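Local atomic coordinates of histone-lysine N-methyltransferase, H3 lysine-9 specific SUVH6 (Arabidopsis thaliana, PDB entry 6A5K), a protein that methylates a lysine of histone H3, using S-adenosylmethionine as methyl donor, and probably reads non-CG DNA methylation through its SRA domain. Residues R345-I357 and R368-C380. The protein carries 1 engineered substitution. Sequence-based numbering, arbitrary orientation.
Sequences RVTQHGIKLPLEI and RCLKSIPIGSFIC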
# COMPACT_ATOMS: atom_id res chain seq x y z
N ARG A 345 -10.67 -5.22 -16.43
CA ARG A 345 -11.17 -3.85 -16.35
C ARG A 345 -10.99 -3.34 -14.93
O ARG A 345 -11.77 -3.67 -14.04
CB ARG A 345 -12.64 -3.76 -16.77
CG ARG A 345 -12.91 -4.15 -18.22
CD ARG A 345 -14.40 -3.95 -18.53
NE ARG A 345 -14.81 -4.53 -19.80
CZ ARG A 345 -14.80 -3.87 -20.95
NH1 ARG A 345 -14.36 -2.62 -20.99
NH2 ARG A 345 -15.20 -4.47 -22.06
N VAL A 346 -9.95 -2.55 -14.71
CA VAL A 346 -9.64 -2.07 -13.37
C VAL A 346 -9.44 -0.55 -13.36
O VAL A 346 -10.30 0.18 -12.87
CB VAL A 346 -8.38 -2.76 -12.80
CG1 VAL A 346 -8.04 -2.21 -11.42
CG2 VAL A 346 -8.58 -4.27 -12.73
N THR A 347 -8.32 -0.07 -13.90
CA THR A 347 -7.99 1.35 -13.82
C THR A 347 -8.97 2.21 -14.63
O THR A 347 -9.15 3.40 -14.34
CB THR A 347 -6.54 1.65 -14.30
OG1 THR A 347 -6.41 1.39 -15.70
CG2 THR A 347 -5.55 0.80 -13.54
N GLN A 348 -9.63 1.62 -15.62
CA GLN A 348 -10.55 2.39 -16.45
C GLN A 348 -11.79 2.83 -15.66
O GLN A 348 -12.50 3.74 -16.08
CB GLN A 348 -10.96 1.59 -17.69
CG GLN A 348 -11.72 0.30 -17.38
CD GLN A 348 -11.85 -0.60 -18.59
OE1 GLN A 348 -12.93 -0.74 -19.16
NE2 GLN A 348 -10.74 -1.21 -19.00
N HIS A 349 -12.02 2.20 -14.52
CA HIS A 349 -13.18 2.51 -13.69
C HIS A 349 -12.94 3.72 -12.78
O HIS A 349 -13.85 4.15 -12.07
CB HIS A 349 -13.57 1.30 -12.85
CG HIS A 349 -14.16 0.18 -13.65
ND1 HIS A 349 -15.00 0.40 -14.73
CD2 HIS A 349 -14.03 -1.16 -13.55
CE1 HIS A 349 -15.37 -0.76 -15.24
NE2 HIS A 349 -14.79 -1.73 -14.55
N GLY A 350 -11.74 4.28 -12.82
CA GLY A 350 -11.43 5.50 -12.10
C GLY A 350 -11.21 5.33 -10.61
O GLY A 350 -11.08 4.22 -10.10
N ILE A 351 -11.16 6.46 -9.91
CA ILE A 351 -10.82 6.49 -8.48
C ILE A 351 -11.88 5.80 -7.63
O ILE A 351 -13.08 6.05 -7.79
CB ILE A 351 -10.64 7.94 -8.00
CG1 ILE A 351 -9.51 8.62 -8.79
CG2 ILE A 351 -10.34 7.98 -6.51
CD1 ILE A 351 -9.37 10.10 -8.50
N LYS A 352 -11.45 4.92 -6.72
CA LYS A 352 -12.36 4.25 -5.80
C LYS A 352 -12.04 4.62 -4.35
O LYS A 352 -12.89 4.49 -3.46
CB LYS A 352 -12.29 2.73 -5.97
CG LYS A 352 -12.80 2.21 -7.31
CD LYS A 352 -14.22 2.68 -7.57
CE LYS A 352 -14.64 2.36 -9.00
NZ LYS A 352 -16.03 2.82 -9.27
N LEU A 353 -10.82 5.08 -4.10
CA LEU A 353 -10.36 5.40 -2.75
C LEU A 353 -10.69 6.84 -2.35
O LEU A 353 -10.73 7.73 -3.20
CB LEU A 353 -8.86 5.17 -2.64
CG LEU A 353 -8.39 3.74 -2.86
CD1 LEU A 353 -6.86 3.70 -3.06
CD2 LEU A 353 -8.82 2.89 -1.69
N PRO A 354 -10.92 7.07 -1.05
CA PRO A 354 -11.16 8.44 -0.56
C PRO A 354 -9.86 9.23 -0.42
O PRO A 354 -9.17 9.13 0.60
CB PRO A 354 -11.82 8.20 0.81
CG PRO A 354 -11.27 6.89 1.26
CD PRO A 354 -11.05 6.06 0.01
N LEU A 355 -9.53 10.01 -1.44
CA LEU A 355 -8.30 10.80 -1.43
C LEU A 355 -8.53 12.21 -0.91
O LEU A 355 -9.64 12.74 -0.97
CB LEU A 355 -7.69 10.87 -2.83
CG LEU A 355 -7.43 9.54 -3.54
CD1 LEU A 355 -6.83 9.78 -4.91
CD2 LEU A 355 -6.52 8.65 -2.69
N GLU A 356 -7.47 12.80 -0.38
CA GLU A 356 -7.47 14.22 -0.02
C GLU A 356 -6.07 14.79 -0.21
O GLU A 356 -5.08 14.05 -0.17
CB GLU A 356 -7.96 14.42 1.42
CG GLU A 356 -6.91 14.19 2.49
CD GLU A 356 -7.46 14.42 3.90
OE1 GLU A 356 -8.68 14.68 4.04
OE2 GLU A 356 -6.67 14.34 4.86
N ILE A 357 -5.99 16.10 -0.48
CA ILE A 357 -4.68 16.75 -0.48
C ILE A 357 -4.48 17.47 0.85
O ILE A 357 -5.45 17.87 1.52
CB ILE A 357 -4.50 17.74 -1.66
CG1 ILE A 357 -5.41 18.96 -1.52
CG2 ILE A 357 -4.71 17.02 -2.99
CD1 ILE A 357 -5.08 20.06 -2.52
N ARG A 368 -2.92 12.13 0.37
CA ARG A 368 -3.07 10.96 1.23
C ARG A 368 -4.48 10.39 1.11
O ARG A 368 -5.35 10.99 0.48
CB ARG A 368 -2.76 11.30 2.69
CG ARG A 368 -3.72 12.32 3.31
CD ARG A 368 -3.24 12.79 4.69
NE ARG A 368 -4.08 13.88 5.22
CZ ARG A 368 -3.69 14.71 6.18
NH1 ARG A 368 -2.48 14.58 6.72
NH2 ARG A 368 -4.51 15.67 6.59
N CYS A 369 -4.69 9.23 1.71
CA CYS A 369 -5.98 8.55 1.67
C CYS A 369 -6.58 8.43 3.07
O CYS A 369 -5.85 8.20 4.04
CB CYS A 369 -5.83 7.16 1.04
SG CYS A 369 -7.38 6.25 0.86
N LEU A 370 -7.89 8.60 3.19
CA LEU A 370 -8.55 8.56 4.49
C LEU A 370 -8.63 7.15 5.06
O LEU A 370 -8.87 6.97 6.25
CB LEU A 370 -9.96 9.16 4.41
CG LEU A 370 -10.06 10.68 4.25
CD1 LEU A 370 -11.52 11.12 4.25
CD2 LEU A 370 -9.29 11.39 5.34
N LYS A 371 -8.44 6.13 4.23
CA LYS A 371 -8.35 4.77 4.75
C LYS A 371 -7.10 4.05 4.28
O LYS A 371 -6.35 4.57 3.45
CB LYS A 371 -9.60 3.97 4.38
CG LYS A 371 -9.70 3.58 2.93
CD LYS A 371 -11.09 3.07 2.59
CE LYS A 371 -12.17 3.84 3.33
NZ LYS A 371 -13.54 3.34 3.02
N SER A 372 -6.88 2.86 4.82
CA SER A 372 -5.72 2.08 4.42
C SER A 372 -5.87 1.60 2.98
O SER A 372 -6.99 1.45 2.48
CB SER A 372 -5.52 0.89 5.37
OG SER A 372 -6.61 -0.01 5.33
N ILE A 373 -4.75 1.39 2.32
CA ILE A 373 -4.76 0.98 0.92
C ILE A 373 -4.09 -0.39 0.76
O ILE A 373 -2.91 -0.54 1.06
CB ILE A 373 -4.05 2.01 0.03
CG1 ILE A 373 -4.78 3.36 0.09
CG2 ILE A 373 -3.98 1.51 -1.41
CD1 ILE A 373 -3.99 4.49 -0.55
N PRO A 374 -4.86 -1.39 0.30
CA PRO A 374 -4.28 -2.73 0.08
C PRO A 374 -3.20 -2.71 -0.99
O PRO A 374 -3.35 -2.00 -1.99
CB PRO A 374 -5.49 -3.57 -0.38
CG PRO A 374 -6.70 -2.82 0.12
CD PRO A 374 -6.31 -1.36 0.04
N ILE A 375 -2.14 -3.47 -0.79
CA ILE A 375 -1.07 -3.55 -1.79
C ILE A 375 -1.63 -3.96 -3.17
O ILE A 375 -2.53 -4.81 -3.27
CB ILE A 375 0.04 -4.53 -1.34
CG1 ILE A 375 1.25 -4.45 -2.28
CG2 ILE A 375 -0.50 -5.97 -1.19
CD1 ILE A 375 2.50 -5.08 -1.69
N GLY A 376 -1.14 -3.32 -4.22
CA GLY A 376 -1.62 -3.60 -5.56
C GLY A 376 -2.87 -2.83 -5.95
O GLY A 376 -3.39 -3.02 -7.05
N SER A 377 -3.35 -1.95 -5.08
CA SER A 377 -4.55 -1.17 -5.41
C SER A 377 -4.24 -0.04 -6.40
O SER A 377 -3.19 0.60 -6.30
CB SER A 377 -5.18 -0.56 -4.16
OG SER A 377 -5.59 -1.56 -3.26
N PHE A 378 -5.16 0.19 -7.32
CA PHE A 378 -5.14 1.38 -8.17
C PHE A 378 -5.45 2.62 -7.34
O PHE A 378 -6.37 2.62 -6.51
CB PHE A 378 -6.15 1.23 -9.31
CG PHE A 378 -6.35 2.49 -10.11
CD1 PHE A 378 -5.31 3.05 -10.83
CD2 PHE A 378 -7.60 3.10 -10.17
CE1 PHE A 378 -5.50 4.20 -11.58
CE2 PHE A 378 -7.80 4.25 -10.91
CZ PHE A 378 -6.75 4.81 -11.62
N ILE A 379 -4.67 3.68 -7.55
CA ILE A 379 -4.86 4.94 -6.83
C ILE A 379 -5.61 5.94 -7.69
O ILE A 379 -6.76 6.28 -7.44
CB ILE A 379 -3.52 5.57 -6.40
CG1 ILE A 379 -2.62 4.55 -5.69
CG2 ILE A 379 -3.77 6.82 -5.54
CD1 ILE A 379 -3.26 3.90 -4.46
N CYS A 380 -4.93 6.42 -8.72
CA CYS A 380 -5.48 7.42 -9.63
C CYS A 380 -4.62 7.48 -10.88
O CYS A 380 -3.55 6.88 -10.92
CB CYS A 380 -5.55 8.80 -8.97
SG CYS A 380 -3.92 9.51 -8.61
O HOH W 1 -8.73 4.83 -6.20
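With CG placed between backbone N and carbonyl carbon in both Glu356 (chi1 81°) and Arg368 (chi1 64°), the two extended side chains run out from the same face of the sheet and meet in a salt bridge. Glu356 OE2 lies close to the guanidinium plane and accepts from Arg368 NE on its anti lone pair, at 2.7 Å, while the carboxylate is turned 43° against that plane. Arg368 NH2 adds a weak bond to the same oxygen, which also forms a salt bridge with Arg239. Leu370 CD2 lies against Glu356 OE1 at 3.6 Å. The backbones of Glu356 and Arg368 exchange N-H···O bonds as an antiparallel hydrogen-bonded pair of the 355-359/365-369 hairpin in the SET region; just past the strand end, Leu370 N donates to Pro354 O (2.9 Å). The chain then loops round to strand 378-381, in a second sheet. Leu353 CD1 reaches Ile373 CG1 (3.8 Å), in this connection, and Ile379 CD1 of strand 378-381. One water accepts from Lys352 N and donates to Ile379 O. Thr347 CB sits over one face of the Phe378 ring, 4.0 Å from its centroid, and Gly350 O meets the ring edge at CE2 (3.4 Å); Thr347 OG1 is hydrogen-bonded to Glu331 OE2.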